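Local coordinates for protein benzoylformate Decarboxylase (Polynucleobacter necessarius, PDB 4K9Q) that binds thiamine diphosphate and magnesium and probably catalyses the decarboxylation of benzoylformate, as a member of the thiamine diphosphate enzyme family, at residues A219-P227 with L323-T334; A354-P364 with L501-L512. All coordinates share one frame; numbering follows the deposited sequence.

Interaction 1: A219-P227 with L323-T334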
loop_
_atom_site.group_PDB
_atom_site.type_symbol
_atom_site.label_atom_id
_atom_site.label_comp_id
_atom_site.label_asym_id
_atom_site.label_seq_id
_atom_site.Cartn_x
_atom_site.Cartn_y
_atom_site.Cartn_z
ATOM N N ALA A 219 -12.216 16.349 -39.276
ATOM C CA ALA A 219 -13.607 16.580 -39.653
ATOM C C ALA A 219 -14.321 17.493 -38.659
ATOM O O ALA A 219 -15.031 18.422 -39.056
ATOM C CB ALA A 219 -14.348 15.256 -39.805
ATOM N N PHE A 220 -14.131 17.228 -37.369
ATOM C CA PHE A 220 -14.773 18.003 -36.312
ATOM C C PHE A 220 -14.335 19.467 -36.363
ATOM O O PHE A 220 -15.159 20.372 -36.318
ATOM C CB PHE A 220 -14.441 17.395 -34.944
ATOM C CG PHE A 220 -15.324 17.886 -33.830
ATOM C CD1 PHE A 220 -16.658 17.518 -33.778
ATOM C CD2 PHE A 220 -14.819 18.709 -32.838
ATOM C CE1 PHE A 220 -17.484 17.967 -32.751
ATOM C CE2 PHE A 220 -15.636 19.165 -31.806
ATOM C CZ PHE A 220 -16.970 18.793 -31.764
ATOM N N ALA A 221 -13.030 19.693 -36.458
ATOM C CA ALA A 221 -12.482 21.044 -36.488
ATOM C C ALA A 221 -12.968 21.817 -37.714
ATOM O O ALA A 221 -13.266 23.009 -37.632
ATOM C CB ALA A 221 -10.953 20.995 -36.478
ATOM N N GLU A 222 -13.028 21.137 -38.851
ATOM C CA GLU A 222 -13.438 21.774 -40.097
ATOM C C GLU A 222 -14.937 22.087 -40.072
ATOM O O GLU A 222 -15.389 23.070 -40.659
ATOM C CB GLU A 222 -13.066 20.901 -41.300
ATOM C CG GLU A 222 -11.558 20.879 -41.575
ATOM C CD GLU A 222 -11.161 20.029 -42.768
ATOM O OE1 GLU A 222 -12.009 19.269 -43.274
ATOM O OE2 GLU A 222 -9.986 20.108 -43.194
ATOM N N ARG A 223 -15.697 21.250 -39.375
ATOM C CA ARG A 223 -17.126 21.483 -39.192
ATOM C C ARG A 223 -17.369 22.783 -38.422
ATOM O O ARG A 223 -18.302 23.527 -38.717
ATOM C CB ARG A 223 -17.756 20.300 -38.448
ATOM C CG ARG A 223 -19.282 20.368 -38.325
ATOM C CD ARG A 223 -19.933 20.184 -39.680
ATOM N NE ARG A 223 -19.668 18.863 -40.243
ATOM C CZ ARG A 223 -20.456 17.808 -40.058
ATOM N NH1 ARG A 223 -21.549 17.930 -39.322
ATOM N NH2 ARG A 223 -20.153 16.634 -40.604
ATOM N N LEU A 224 -16.523 23.056 -37.433
ATOM C CA LEU A 224 -16.658 24.261 -36.616
ATOM C C LEU A 224 -15.869 25.446 -37.140
ATOM O O LEU A 224 -16.099 26.582 -36.725
ATOM C CB LEU A 224 -16.211 23.981 -35.184
ATOM C CG LEU A 224 -17.058 23.032 -34.362
ATOM C CD1 LEU A 224 -16.375 22.763 -33.031
ATOM C CD2 LEU A 224 -18.445 23.628 -34.155
ATOM N N ASN A 225 -14.936 25.186 -38.050
ATOM C CA ASN A 225 -14.005 26.218 -38.486
ATOM C C ASN A 225 -13.394 26.935 -37.286
ATOM O O ASN A 225 -13.248 28.160 -37.284
ATOM C CB ASN A 225 -14.695 27.219 -39.414
ATOM C CG ASN A 225 -14.555 26.847 -40.876
ATOM O OD1 ASN A 225 -13.467 26.510 -41.339
ATOM N ND2 ASN A 225 -15.661 26.896 -41.609
ATOM N N ALA A 226 -13.037 26.160 -36.265
ATOM C CA ALA A 226 -12.460 26.720 -35.046
ATOM C C ALA A 226 -10.947 26.517 -35.018
ATOM O O ALA A 226 -10.440 25.557 -35.589
ATOM C CB ALA A 226 -13.098 26.086 -33.826
ATOM N N PRO A 227 -10.224 27.431 -34.354
ATOM C CA PRO A 227 -8.786 27.227 -34.175
ATOM C C PRO A 227 -8.525 25.978 -33.336
ATOM O O PRO A 227 -9.266 25.699 -32.389
ATOM C CB PRO A 227 -8.346 28.480 -33.412
ATOM C CG PRO A 227 -9.572 28.939 -32.705
ATOM C CD PRO A 227 -10.706 28.627 -33.640
ATOM N N LEU A 323 -19.982 14.841 -34.204
ATOM C CA LEU A 323 -20.070 15.314 -35.582
ATOM C C LEU A 323 -21.515 15.256 -36.077
ATOM O O LEU A 323 -21.961 16.140 -36.807
ATOM C CB LEU A 323 -19.193 14.463 -36.497
ATOM C CG LEU A 323 -18.218 15.081 -37.501
ATOM C CD1 LEU A 323 -18.270 14.298 -38.809
ATOM C CD2 LEU A 323 -18.467 16.554 -37.743
ATOM N N LYS A 324 -22.235 14.212 -35.673
ATOM C CA LYS A 324 -23.627 14.013 -36.082
ATOM C C LYS A 324 -24.560 15.135 -35.629
ATOM O O LYS A 324 -25.615 15.350 -36.228
ATOM C CB LYS A 324 -24.160 12.686 -35.543
ATOM C CG LYS A 324 -23.457 11.465 -36.096
ATOM C CD LYS A 324 -23.943 10.191 -35.429
ATOM C CE LYS A 324 -23.247 8.987 -36.037
ATOM N NZ LYS A 324 -23.645 7.709 -35.387
ATOM N N LEU A 325 -24.180 15.846 -34.572
ATOM C CA LEU A 325 -25.097 16.788 -33.926
ATOM C C LEU A 325 -24.728 18.255 -34.111
ATOM O O LEU A 325 -25.411 19.134 -33.589
ATOM C CB LEU A 325 -25.193 16.489 -32.429
ATOM C CG LEU A 325 -25.632 15.081 -32.040
ATOM C CD1 LEU A 325 -25.739 14.954 -30.519
ATOM C CD2 LEU A 325 -26.957 14.731 -32.714
ATOM N N ILE A 326 -23.648 18.521 -34.837
ATOM C CA ILE A 326 -23.173 19.888 -35.004
ATOM C C ILE A 326 -23.254 20.323 -36.461
ATOM O O ILE A 326 -22.869 19.578 -37.359
ATOM C CB ILE A 326 -21.726 20.027 -34.487
ATOM C CG1 ILE A 326 -21.696 19.847 -32.968
ATOM C CG2 ILE A 326 -21.148 21.372 -34.862
ATOM C CD1 ILE A 326 -20.305 19.831 -32.393
ATOM N N ASP A 327 -23.758 21.533 -36.690
ATOM C CA ASP A 327 -23.889 22.058 -38.048
ATOM C C ASP A 327 -22.629 22.774 -38.524
ATOM O O ASP A 327 -21.907 23.385 -37.733
ATOM C CB ASP A 327 -25.086 23.006 -38.149
ATOM C CG ASP A 327 -26.415 22.270 -38.164
ATOM O OD1 ASP A 327 -26.483 21.168 -38.753
ATOM O OD2 ASP A 327 -27.390 22.799 -37.586
ATOM N N GLN A 328 -22.383 22.696 -39.827
ATOM C CA GLN A 328 -21.266 23.393 -40.449
ATOM C C GLN A 328 -21.311 24.899 -40.212
ATOM O O GLN A 328 -22.354 25.527 -40.363
ATOM C CB GLN A 328 -21.259 23.127 -41.950
ATOM C CG GLN A 328 -20.149 23.850 -42.681
ATOM C CD GLN A 328 -18.777 23.305 -42.333
ATOM O OE1 GLN A 328 -18.509 22.110 -42.496
ATOM N NE2 GLN A 328 -17.902 24.178 -41.850
ATOM N N ARG A 329 -20.173 25.478 -39.845
ATOM C CA ARG A 329 -20.060 26.933 -39.731
ATOM C C ARG A 329 -19.294 27.538 -40.902
ATOM O O ARG A 329 -18.505 26.855 -41.556
ATOM C CB ARG A 329 -19.369 27.318 -38.432
ATOM C CG ARG A 329 -20.076 26.829 -37.203
ATOM C CD ARG A 329 -19.459 27.438 -35.973
ATOM N NE ARG A 329 -20.267 27.173 -34.794
ATOM C CZ ARG A 329 -20.316 27.973 -33.736
ATOM N NH1 ARG A 329 -19.602 29.089 -33.713
ATOM N NH2 ARG A 329 -21.083 27.654 -32.702
ATOM N N GLU A 330 -19.530 28.822 -41.165
ATOM C CA GLU A 330 -18.795 29.530 -42.208
ATOM C C GLU A 330 -17.403 29.906 -41.709
ATOM O O GLU A 330 -17.186 30.033 -40.501
ATOM C CB GLU A 330 -19.559 30.776 -42.665
ATOM C CG GLU A 330 -20.767 30.475 -43.543
ATOM C CD GLU A 330 -21.433 31.731 -44.076
ATOM O OE1 GLU A 330 -21.326 32.789 -43.420
ATOM O OE2 GLU A 330 -22.059 31.660 -45.155
ATOM N N LYS A 331 -16.458 30.065 -42.635
ATOM C CA LYS A 331 -15.106 30.483 -42.272
ATOM C C LYS A 331 -15.191 31.766 -41.458
ATOM O O LYS A 331 -15.923 32.689 -41.820
ATOM C CB LYS A 331 -14.234 30.686 -43.513
ATOM C CG LYS A 331 -13.577 29.415 -44.033
ATOM C CD LYS A 331 -14.583 28.497 -44.705
ATOM C CE LYS A 331 -13.978 27.130 -44.989
ATOM N NZ LYS A 331 -12.719 27.226 -45.778
ATOM N N ASN A 332 -14.460 31.822 -40.351
ATOM C CA ASN A 332 -14.579 32.948 -39.430
ATOM C C ASN A 332 -13.253 33.656 -39.159
ATOM O O ASN A 332 -12.974 34.067 -38.029
ATOM C CB ASN A 332 -15.217 32.497 -38.112
ATOM C CG ASN A 332 -14.540 31.274 -37.529
ATOM O OD1 ASN A 332 -13.515 30.818 -38.037
ATOM N ND2 ASN A 332 -15.106 30.738 -36.454
ATOM N N ASN A 333 -12.450 33.804 -40.207
ATOM C CA ASN A 333 -11.151 34.469 -40.108
ATOM C C ASN A 333 -10.253 33.928 -38.988
ATOM O O ASN A 333 -9.529 34.682 -38.338
ATOM C CB ASN A 333 -11.307 35.998 -40.023
ATOM C CG ASN A 333 -11.484 36.500 -38.600
ATOM O OD1 ASN A 333 -10.602 37.159 -38.051
ATOM N ND2 ASN A 333 -12.632 36.204 -38.003
ATOM N N THR A 334 -10.306 32.616 -38.768
ATOM C CA THR A 334 -9.317 31.955 -37.924
ATOM C C THR A 334 -7.937 32.159 -38.539
ATOM O O THR A 334 -7.725 31.853 -39.713
ATOM C CB THR A 334 -9.591 30.447 -37.800
ATOM O OG1 THR A 334 -10.779 30.244 -37.026
ATOM C CG2 THR A 334 -8.422 29.747 -37.120
HETATM O O HOH W 1 -22.254 14.972 -39.807
HETATM O O HOH W 2 -16.547 28.693 -35.137
#
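R223 folds over L323 and reaches I326 O, joining the last turn of helix 214-224 to the 323-334 loop running alongside it. Its chain bends at chi2 and chi3 (69° and 64°), which brings NH1 to I326 O at 2.9 Å, in the guanidinium plane; water 1 joins NH2 to L323 O. The methyl L323 CD2 covers the centre of one guanidinium face, 3.3 Å from R223 CZ. Replacing R223 by alanine would remove the guanidinium, and is likely to leave I326 O without this donor and L323 CD2 without the flat face it packs against.

Two backbone carbonyls of the last helical turn take donors from the loop: R329 N donates to R223 O (2.9 Å), and Q328 NE2 lies on a lone pair of E222 O (3.0 Å). R329 O takes two donors, Q328 NE2 in its carbonyl plane and N225 ND2 (2.8 Å) from above that plane. N225, the first residue beyond the helix, has positive phi.

Among apolar contacts, I326 sends CD1 to F220 CE1 (3.4 Å) and CG2 to L224 CD2 (3.6 Å).

F220, L224 and I326 all pack on I194 of helix 184-196, F220 also reaching L202 of strand 201-204 and L319 of helix 315-323, within the central domain.

Interaction 2: A354-P364 with L501-L512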
loop_
_atom_site.group_PDB
_atom_site.type_symbol
_atom_site.label_atom_id
_atom_site.label_comp_id
_atom_site.label_asym_id
_atom_site.label_seq_id
_atom_site.Cartn_x
_atom_site.Cartn_y
_atom_site.Cartn_z
ATOM N N ALA A 354 18.808 25.986 -36.605
ATOM C CA ALA A 354 19.424 25.727 -37.905
ATOM C C ALA A 354 19.727 24.243 -38.069
ATOM O O ALA A 354 19.540 23.680 -39.144
ATOM C CB ALA A 354 20.681 26.559 -38.083
ATOM N N VAL A 355 20.201 23.609 -36.998
ATOM C CA VAL A 355 20.429 22.167 -37.006
ATOM C C VAL A 355 19.132 21.444 -37.384
ATOM O O VAL A 355 19.123 20.567 -38.253
ATOM C CB VAL A 355 20.953 21.662 -35.641
ATOM C CG1 VAL A 355 21.003 20.130 -35.608
ATOM C CG2 VAL A 355 22.334 22.245 -35.363
ATOM N N LEU A 356 18.036 21.828 -36.738
ATOM C CA LEU A 356 16.738 21.227 -37.022
ATOM C C LEU A 356 16.299 21.439 -38.474
ATOM O O LEU A 356 15.807 20.509 -39.118
ATOM C CB LEU A 356 15.680 21.758 -36.060
ATOM C CG LEU A 356 15.822 21.293 -34.610
ATOM C CD1 LEU A 356 15.045 22.220 -33.711
ATOM C CD2 LEU A 356 15.378 19.827 -34.448
ATOM N N GLU A 357 16.478 22.654 -38.987
ATOM C CA GLU A 357 16.166 22.947 -40.387
ATOM C C GLU A 357 16.937 22.051 -41.350
ATOM O O GLU A 357 16.381 21.580 -42.343
ATOM C CB GLU A 357 16.473 24.403 -40.719
ATOM C CG GLU A 357 15.513 25.408 -40.107
ATOM C CD GLU A 357 15.958 26.823 -40.397
ATOM O OE1 GLU A 357 16.068 27.161 -41.595
ATOM O OE2 GLU A 357 16.225 27.584 -39.437
ATOM N N VAL A 358 18.218 21.829 -41.063
ATOM C CA VAL A 358 19.044 20.951 -41.894
ATOM C C VAL A 358 18.521 19.513 -41.875
ATOM O O VAL A 358 18.473 18.834 -42.900
ATOM C CB VAL A 358 20.529 21.015 -41.480
ATOM C CG1 VAL A 358 21.336 19.943 -42.199
ATOM C CG2 VAL A 358 21.074 22.399 -41.790
ATOM N N LEU A 359 18.100 19.046 -40.705
ATOM C CA LEU A 359 17.536 17.706 -40.629
ATOM C C LEU A 359 16.226 17.632 -41.418
ATOM O O LEU A 359 16.021 16.712 -42.208
ATOM C CB LEU A 359 17.300 17.305 -39.178
ATOM C CG LEU A 359 18.529 17.180 -38.293
ATOM C CD1 LEU A 359 18.090 16.838 -36.877
ATOM C CD2 LEU A 359 19.448 16.104 -38.841
ATOM N N LYS A 360 15.355 18.613 -41.215
ATOM C CA LYS A 360 14.059 18.628 -41.887
ATOM C C LYS A 360 14.210 18.620 -43.417
ATOM O O LYS A 360 13.601 17.792 -44.108
ATOM C CB LYS A 360 13.230 19.827 -41.405
ATOM C CG LYS A 360 11.932 20.049 -42.149
ATOM C CD LYS A 360 10.972 18.893 -41.969
ATOM C CE LYS A 360 9.748 19.071 -42.859
ATOM N NZ LYS A 360 8.700 18.055 -42.589
ATOM N N GLU A 361 15.041 19.515 -43.940
ATOM C CA GLU A 361 15.141 19.677 -45.390
ATOM C C GLU A 361 15.816 18.495 -46.082
ATOM O O GLU A 361 15.757 18.381 -47.304
ATOM C CB GLU A 361 15.837 20.996 -45.750
ATOM C CG GLU A 361 17.298 21.046 -45.387
ATOM C CD GLU A 361 17.880 22.454 -45.453
ATOM O OE1 GLU A 361 17.114 23.430 -45.635
ATOM O OE2 GLU A 361 19.112 22.582 -45.310
ATOM N N ASN A 362 16.447 17.617 -45.303
ATOM C CA ASN A 362 17.078 16.420 -45.853
ATOM C C ASN A 362 16.363 15.125 -45.468
ATOM O O ASN A 362 16.867 14.034 -45.740
ATOM C CB ASN A 362 18.550 16.340 -45.433
ATOM C CG ASN A 362 19.408 17.395 -46.109
ATOM O OD1 ASN A 362 19.713 17.297 -47.299
ATOM N ND2 ASN A 362 19.821 18.400 -45.344
ATOM N N SER A 363 15.204 15.252 -44.824
ATOM C CA SER A 363 14.439 14.081 -44.389
ATOM C C SER A 363 13.529 13.570 -45.496
ATOM O O SER A 363 12.945 14.358 -46.242
ATOM C CB SER A 363 13.583 14.409 -43.165
ATOM O OG SER A 363 14.370 14.668 -42.017
ATOM N N PRO A 364 13.385 12.241 -45.593
ATOM C CA PRO A 364 12.388 11.708 -46.521
ATOM C C PRO A 364 10.980 12.028 -46.038
ATOM O O PRO A 364 10.777 12.402 -44.872
ATOM C CB PRO A 364 12.653 10.198 -46.496
ATOM C CG PRO A 364 13.355 9.946 -45.225
ATOM C CD PRO A 364 14.160 11.179 -44.932
ATOM N N LEU A 501 27.200 22.580 -40.541
ATOM C CA LEU A 501 25.909 22.171 -41.090
ATOM C C LEU A 501 26.059 21.326 -42.359
ATOM O O LEU A 501 25.241 20.450 -42.618
ATOM C CB LEU A 501 25.009 23.387 -41.331
ATOM C CG LEU A 501 24.595 24.165 -40.078
ATOM C CD1 LEU A 501 23.746 25.366 -40.466
ATOM C CD2 LEU A 501 23.830 23.271 -39.093
ATOM N N ASP A 502 27.106 21.570 -43.150
ATOM C CA ASP A 502 27.362 20.705 -44.303
ATOM C C ASP A 502 27.774 19.296 -43.868
ATOM O O ASP A 502 27.351 18.299 -44.455
ATOM C CB ASP A 502 28.410 21.311 -45.243
ATOM C CG ASP A 502 28.555 20.519 -46.528
ATOM O OD1 ASP A 502 29.642 19.947 -46.768
ATOM O OD2 ASP A 502 27.564 20.442 -47.290
ATOM N N GLU A 503 28.604 19.208 -42.836
ATOM C CA GLU A 503 28.975 17.906 -42.293
ATOM C C GLU A 503 27.747 17.189 -41.741
ATOM O O GLU A 503 27.595 15.980 -41.916
ATOM C CB GLU A 503 30.039 18.049 -41.210
ATOM C CG GLU A 503 31.416 18.429 -41.765
ATOM C CD GLU A 503 32.465 18.603 -40.688
ATOM O OE1 GLU A 503 32.195 18.265 -39.515
ATOM O OE2 GLU A 503 33.575 19.077 -41.021
ATOM N N LEU A 504 26.873 17.944 -41.078
ATOM C CA LEU A 504 25.629 17.368 -40.581
ATOM C C LEU A 504 24.798 16.798 -41.721
ATOM O O LEU A 504 24.285 15.690 -41.620
ATOM C CB LEU A 504 24.809 18.415 -39.816
ATOM C CG LEU A 504 23.415 17.962 -39.377
ATOM C CD1 LEU A 504 23.512 16.768 -38.436
ATOM C CD2 LEU A 504 22.716 19.128 -38.712
ATOM N N LYS A 505 24.645 17.557 -42.801
ATOM C CA LYS A 505 23.869 17.067 -43.932
ATOM C C LYS A 505 24.431 15.742 -44.435
ATOM O O LYS A 505 23.693 14.778 -44.648
ATOM C CB LYS A 505 23.834 18.096 -45.064
ATOM C CG LYS A 505 23.200 17.567 -46.340
ATOM C CD LYS A 505 23.257 18.592 -47.450
ATOM C CE LYS A 505 22.743 17.989 -48.745
ATOM N NZ LYS A 505 22.787 18.970 -49.863
ATOM N N THR A 506 25.745 15.694 -44.618
ATOM C CA THR A 506 26.391 14.490 -45.134
ATOM C C THR A 506 26.180 13.303 -44.198
ATOM O O THR A 506 25.861 12.197 -44.639
ATOM C CB THR A 506 27.895 14.702 -45.333
ATOM O OG1 THR A 506 28.095 15.778 -46.259
ATOM C CG2 THR A 506 28.543 13.438 -45.882
ATOM N N ALA A 507 26.379 13.531 -42.907
ATOM C CA ALA A 507 26.235 12.456 -41.926
ATOM C C ALA A 507 24.790 11.946 -41.845
ATOM O O ALA A 507 24.547 10.738 -41.719
ATOM C CB ALA A 507 26.722 12.920 -40.565
ATOM N N TYR A 508 23.842 12.874 -41.916
ATOM C CA TYR A 508 22.434 12.533 -41.804
ATOM C C TYR A 508 21.959 11.731 -43.014
ATOM O O TYR A 508 21.276 10.713 -42.867
ATOM C CB TYR A 508 21.600 13.800 -41.593
ATOM C CG TYR A 508 20.119 13.550 -41.386
ATOM C CD1 TYR A 508 19.663 12.645 -40.422
ATOM C CD2 TYR A 508 19.172 14.224 -42.155
ATOM C CE1 TYR A 508 18.303 12.430 -40.235
ATOM C CE2 TYR A 508 17.820 14.016 -41.972
ATOM C CZ TYR A 508 17.389 13.110 -41.015
ATOM O OH TYR A 508 16.034 12.903 -40.832
ATOM N N LEU A 509 22.333 12.178 -44.211
ATOM C CA LEU A 509 22.016 11.419 -45.425
ATOM C C LEU A 509 22.622 10.010 -45.378
ATOM O O LEU A 509 21.965 9.020 -45.724
ATOM C CB LEU A 509 22.501 12.177 -46.666
ATOM C CG LEU A 509 21.726 13.472 -46.911
ATOM C CD1 LEU A 509 22.249 14.177 -48.147
ATOM C CD2 LEU A 509 20.231 13.198 -47.043
ATOM N N GLU A 510 23.867 9.918 -44.923
ATOM C CA GLU A 510 24.509 8.620 -44.754
ATOM C C GLU A 510 23.734 7.733 -43.771
ATOM O O GLU A 510 23.482 6.561 -44.045
ATOM C CB GLU A 510 25.955 8.788 -44.293
ATOM C CG GLU A 510 26.694 7.468 -44.098
ATOM C CD GLU A 510 28.196 7.648 -43.982
ATOM O OE1 GLU A 510 28.716 8.662 -44.496
ATOM O OE2 GLU A 510 28.855 6.775 -43.375
ATOM N N ALA A 511 23.343 8.294 -42.631
ATOM C CA ALA A 511 22.592 7.515 -41.649
ATOM C C ALA A 511 21.238 7.059 -42.227
ATOM O O ALA A 511 20.777 5.951 -41.963
ATOM C CB ALA A 511 22.407 8.310 -40.358
ATOM N N LEU A 512 20.606 7.910 -43.037
ATOM C CA LEU A 512 19.348 7.542 -43.682
ATOM C C LEU A 512 19.510 6.380 -44.664
ATOM O O LEU A 512 18.579 5.607 -44.868
ATOM C CB LEU A 512 18.718 8.750 -44.381
ATOM C CG LEU A 512 18.074 9.782 -43.444
ATOM C CD1 LEU A 512 17.876 11.097 -44.189
ATOM C CD2 LEU A 512 16.758 9.269 -42.876
#
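L359 O, near the C-terminal end of helix 352-361, is gripped by two donors from opposite faces of its carbonyl plane: S363 OG at 2.6 Å and the backbone N of N362. S363 OG in turn accepts from Y508 OH (2.7 Å), lying in the plane of the tyrosine ring at its edge. A relay therefore runs from the phenol of one helix through the serine hydroxyl to the end of the other, fixing both hydroxyls.

The Y508 ring is wedged between two leucines. L359 CD2 stands over the centre of one face, a CH-pi contact 3.7 Å from the centroid and 13° off the normal; L512 CD1, from the ring's own helix, covers the opposite face toward the rim. With its CG anti to the backbone N (chi1 -177°), Y508 extends across to the end of helix 352-361. L512 CD1 and CD2 also both approach CD of the P364 ring.

N362 turns its amide back on its own helix, ND2 donating to V358 O at 2.8 Å. Held so, the amide is crossed at about a right angle by the extended aliphatic chain of K505, whose CE comes 3.4 Å from N362 OD1.

Toward the helix starts the contact is apolar. L504 CD2 touches V355 CG1 (3.7 Å) and V358 CG1, while L501 CD2 meets V358 CG2 and its CD1 reaches A354 CB.

The two helices run in the same general direction, crossing at -39° with their axes 9.7 Å apart. They lie side by side on the parallel sheet of the C-terminal thiamine diphosphate-binding domain: V355 rests on F454 and V522, L504 on I520 and V522, and L512 on I450, so strands 449-455 and 517-523 form the floor beneath them.

In the fold
From the N terminus, the chain first builds the sheet of the N-terminal domain, then enters the central domain, where 219-227 ends helix 214-224. Interaction 1 closes when the chain, having added five further strands, from 228-230 to 309-312, returns from helix 315-323 as an irregular stretch along that helix end. The same linker leads on to helix 352-361, which opens interaction 2; this second loop takes in most of the C-terminal sheet before helix 501-513 closes it. The two loops follow in series, neither nested nor crossed, and their centres lie about 38 Å apart. Interaction 1 joins the start of the linker to helix 214-224 of the central domain, and interaction 2 joins two helices of the cofactor-binding domain.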